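Local coordinates for lipolytic protein G-D-S-L family (Veillonella parvula DSM 2008, PDB 4RW0), which belongs to the SGNH clan of GDSL-like lipases and acylhydrolases and probably hydrolyses ester bonds, its natural substrate being unspecified, at residues Cys46-Met51 and Tyr89-Lys94. Numbering follows the deposited sequence.
Sequences CSVQGM and YKTLVK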
ATOM      1  N   CYS A  46       9.529  -7.711  -0.287  1.00 27.30           N
ATOM      2  CA  CYS A  46       9.142  -7.676  -1.706  1.00 27.67           C
ATOM      3  C   CYS A  46       9.558  -6.392  -2.457  1.00 31.03           C
ATOM      4  O   CYS A  46       9.443  -5.263  -1.947  1.00 26.25           O
ATOM      5  CB  CYS A  46       7.613  -7.782  -1.794  1.00 34.83           C
ATOM      6  SG  CYS A  46       6.987  -8.286  -3.393  1.00 36.42           S
ATOM      7  N   SER A  47      10.032  -6.566  -3.681  1.00 28.78           N
ATOM      8  CA  SER A  47      10.275  -5.425  -4.593  1.00 29.50           C
ATOM      9  C   SER A  47       9.043  -5.179  -5.484  1.00 24.92           C
ATOM     10  O   SER A  47       8.123  -5.998  -5.504  1.00 25.15           O
ATOM     11  CB  SER A  47      11.479  -5.724  -5.512  1.00 32.73           C
ATOM     12  OG  SER A  47      11.161  -6.859  -6.368  1.00 33.49           O
ATOM     13  N   VAL A  48       9.025  -4.056  -6.227  1.00 24.11           N
ATOM     14  CA  VAL A  48       7.866  -3.738  -7.048  1.00 24.75           C
ATOM     15  C   VAL A  48       7.742  -4.801  -8.165  1.00 23.55           C
ATOM     16  O   VAL A  48       6.677  -5.310  -8.379  1.00 19.51           O
ATOM     17  CB  VAL A  48       7.930  -2.358  -7.721  1.00 28.26           C
ATOM     18  CG1 VAL A  48       6.608  -2.122  -8.407  1.00 27.19           C
ATOM     19  CG2 VAL A  48       8.113  -1.278  -6.719  1.00 32.67           C
ATOM     20  N   GLN A  49       8.864  -5.246  -8.728  1.00 24.00           N
ATOM     21  CA  GLN A  49       8.752  -6.304  -9.744  1.00 24.66           C
ATOM     22  C   GLN A  49       8.323  -7.625  -9.117  1.00 23.22           C
ATOM     23  O   GLN A  49       7.571  -8.388  -9.710  1.00 22.33           O
ATOM     24  CB  GLN A  49      10.089  -6.494 -10.478  1.00 25.87           C
ATOM     25  CG  GLN A  49      10.000  -7.543 -11.618  1.00 27.14           C
ATOM     26  CD  GLN A  49       9.142  -7.071 -12.790  1.00 24.99           C
ATOM     27  OE1 GLN A  49       9.343  -5.996 -13.348  1.00 28.88           O
ATOM     28  NE2 GLN A  49       8.125  -7.823 -13.089  1.00 26.97           N
ATOM     29  N   GLY A  50       8.833  -7.947  -7.945  1.00 22.44           N
ATOM     30  CA  GLY A  50       8.310  -9.119  -7.224  1.00 22.61           C
ATOM     31  C   GLY A  50       6.809  -9.090  -6.957  1.00 20.94           C
ATOM     32  O   GLY A  50       6.075 -10.100  -7.070  1.00 18.45           O
HETATM   33  N   MSE A  51       6.291  -7.915  -6.673  1.00 21.26           N
HETATM   34  CA  MSE A  51       4.818  -7.767  -6.511  1.00 19.39           C
HETATM   35  C   MSE A  51       4.067  -8.071  -7.805  1.00 18.84           C
HETATM   36  O   MSE A  51       3.017  -8.608  -7.788  1.00 17.57           O
HETATM   37  CB  MSE A  51       4.451  -6.354  -6.017  1.00 20.43           C
HETATM   38  CG  MSE A  51       2.933  -6.176  -5.828  1.00 23.88           C
HETATM   39 SE   MSE A  51       2.408  -4.391  -5.057  1.00 26.18          SE
HETATM   40  CE  MSE A  51       2.723  -3.339  -6.689  1.00 26.00           C
ATOM     41  N   TYR A  89       8.259   4.334 -10.123  1.00 27.81           N
ATOM     42  CA  TYR A  89       6.992   4.751 -10.677  1.00 29.00           C
ATOM     43  C   TYR A  89       6.546   3.951 -11.901  1.00 27.81           C
ATOM     44  O   TYR A  89       5.392   3.527 -11.975  1.00 27.91           O
ATOM     45  CB  TYR A  89       6.960   6.277 -10.966  1.00 31.48           C
ATOM     46  CG  TYR A  89       5.761   6.738 -11.778  1.00 31.90           C
ATOM     47  CD1 TYR A  89       4.517   6.834 -11.213  1.00 30.61           C
ATOM     48  CD2 TYR A  89       5.903   7.128 -13.119  1.00 36.15           C
ATOM     49  CE1 TYR A  89       3.441   7.217 -11.937  1.00 33.98           C
ATOM     50  CE2 TYR A  89       4.816   7.522 -13.856  1.00 32.31           C
ATOM     51  CZ  TYR A  89       3.609   7.557 -13.261  1.00 37.21           C
ATOM     52  OH  TYR A  89       2.513   7.945 -13.942  1.00 37.76           O
ATOM     53  N   LYS A  90       7.451   3.746 -12.838  1.00 32.18           N
ATOM     54  CA  LYS A  90       7.122   3.027 -14.081  1.00 37.16           C
ATOM     55  C   LYS A  90       6.680   1.604 -13.797  1.00 30.49           C
ATOM     56  O   LYS A  90       5.732   1.078 -14.433  1.00 28.44           O
ATOM     57  CB  LYS A  90       8.353   2.942 -15.019  1.00 45.22           C
ATOM     58  CG  LYS A  90       8.432   3.964 -16.151  1.00 61.84           C
ATOM     59  CD  LYS A  90       7.662   5.271 -15.905  1.00 72.88           C
ATOM     60  CE  LYS A  90       8.339   6.498 -16.544  1.00 84.81           C
ATOM     61  NZ  LYS A  90       9.025   6.214 -17.847  1.00 83.06           N
ATOM     62  N   THR A  91       7.373   0.961 -12.854  1.00 28.18           N
ATOM     63  CA  THR A  91       7.078  -0.435 -12.563  1.00 25.56           C
ATOM     64  C   THR A  91       5.732  -0.512 -11.835  1.00 27.06           C
ATOM     65  O   THR A  91       4.944  -1.442 -12.090  1.00 25.11           O
ATOM     66  CB  THR A  91       8.217  -1.026 -11.798  1.00 28.21           C
ATOM     67  OG1 THR A  91       9.452  -0.696 -12.448  1.00 29.31           O
ATOM     68  CG2 THR A  91       8.047  -2.461 -11.599  1.00 26.97           C
ATOM     69  N   LEU A  92       5.436   0.445 -10.930  1.00 25.89           N
ATOM     70  CA  LEU A  92       4.110   0.499 -10.295  1.00 23.13           C
ATOM     71  C   LEU A  92       2.983   0.689 -11.285  1.00 24.39           C
ATOM     72  O   LEU A  92       1.952   0.028 -11.227  1.00 23.83           O
ATOM     73  CB  LEU A  92       4.090   1.625  -9.267  1.00 26.58           C
ATOM     74  CG  LEU A  92       4.813   1.250  -7.943  1.00 27.15           C
ATOM     75  CD1 LEU A  92       4.949   2.496  -7.074  1.00 29.09           C
ATOM     76  CD2 LEU A  92       4.019   0.168  -7.179  1.00 26.87           C
ATOM     77  N   VAL A  93       3.174   1.566 -12.272  1.00 23.59           N
ATOM     78  CA  VAL A  93       2.169   1.680 -13.329  1.00 23.52           C
ATOM     79  C   VAL A  93       1.868   0.365 -14.056  1.00 23.52           C
ATOM     80  O   VAL A  93       0.690   0.025 -14.284  1.00 24.72           O
ATOM     81  CB  VAL A  93       2.587   2.772 -14.363  1.00 27.04           C
ATOM     82  CG1 VAL A  93       1.669   2.714 -15.539  1.00 28.27           C
ATOM     83  CG2 VAL A  93       2.569   4.151 -13.718  1.00 29.63           C
ATOM     84  N   LYS A  94       2.901  -0.421 -14.334  1.00 27.11           N
ATOM     85  CA  LYS A  94       2.732  -1.754 -14.905  1.00 30.33           C
ATOM     86  C   LYS A  94       1.891  -2.650 -14.019  1.00 26.67           C
ATOM     87  O   LYS A  94       0.935  -3.290 -14.439  1.00 27.94           O
ATOM     88  CB  LYS A  94       4.098  -2.384 -15.098  1.00 33.16           C
ATOM     89  CG  LYS A  94       4.664  -2.009 -16.446  1.00 45.85           C
ATOM     90  CD  LYS A  94       6.192  -2.132 -16.561  1.00 57.42           C
ATOM     91  CE  LYS A  94       6.770  -3.517 -16.305  1.00 63.86           C
ATOM     92  NZ  LYS A  94       8.246  -3.518 -16.543  1.00 68.06           N
TER
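V48 meets T91 and L92 where the N-terminal turn of helix 48-59 packs on helix 85-100. Both helices belong to the alpha/beta fold of the SGNH hydrolases, which is built on a parallel five-stranded sheet. No hydrogen bond crosses between the two segments; the contact is mainly apolar.

S47 is the N-cap of helix 48-59. Its OG accepts from G50 N at 3.0 Å, with an N-H...O angle of 160°. D78 also accepts from V48 N through OD1, so a second side chain grips this helix start.

V48 points at the partner helix. Its CG1 is anti to the backbone N (chi1 -174°). CG1 lies 3.5 Å from T91 CG2. The same methyl is 3.7 Å from L92 CD2. T91 turns its methyl to V48, while its OG1 bonds back to Y87 O within its own helix.

Q49 bends at chi2 (69°), and its amide end comes nearer to helix 85-100. OE1 lies 4.2 Å from K94 NZ, too far for a hydrogen bond.

M51, a buried selenomethionine, touches C74, as V48 does. L131 of helix 120-138 touches L92. The M51 chain bends at chi3, and its terminal CE lies 3.8 Å from L92 CD2.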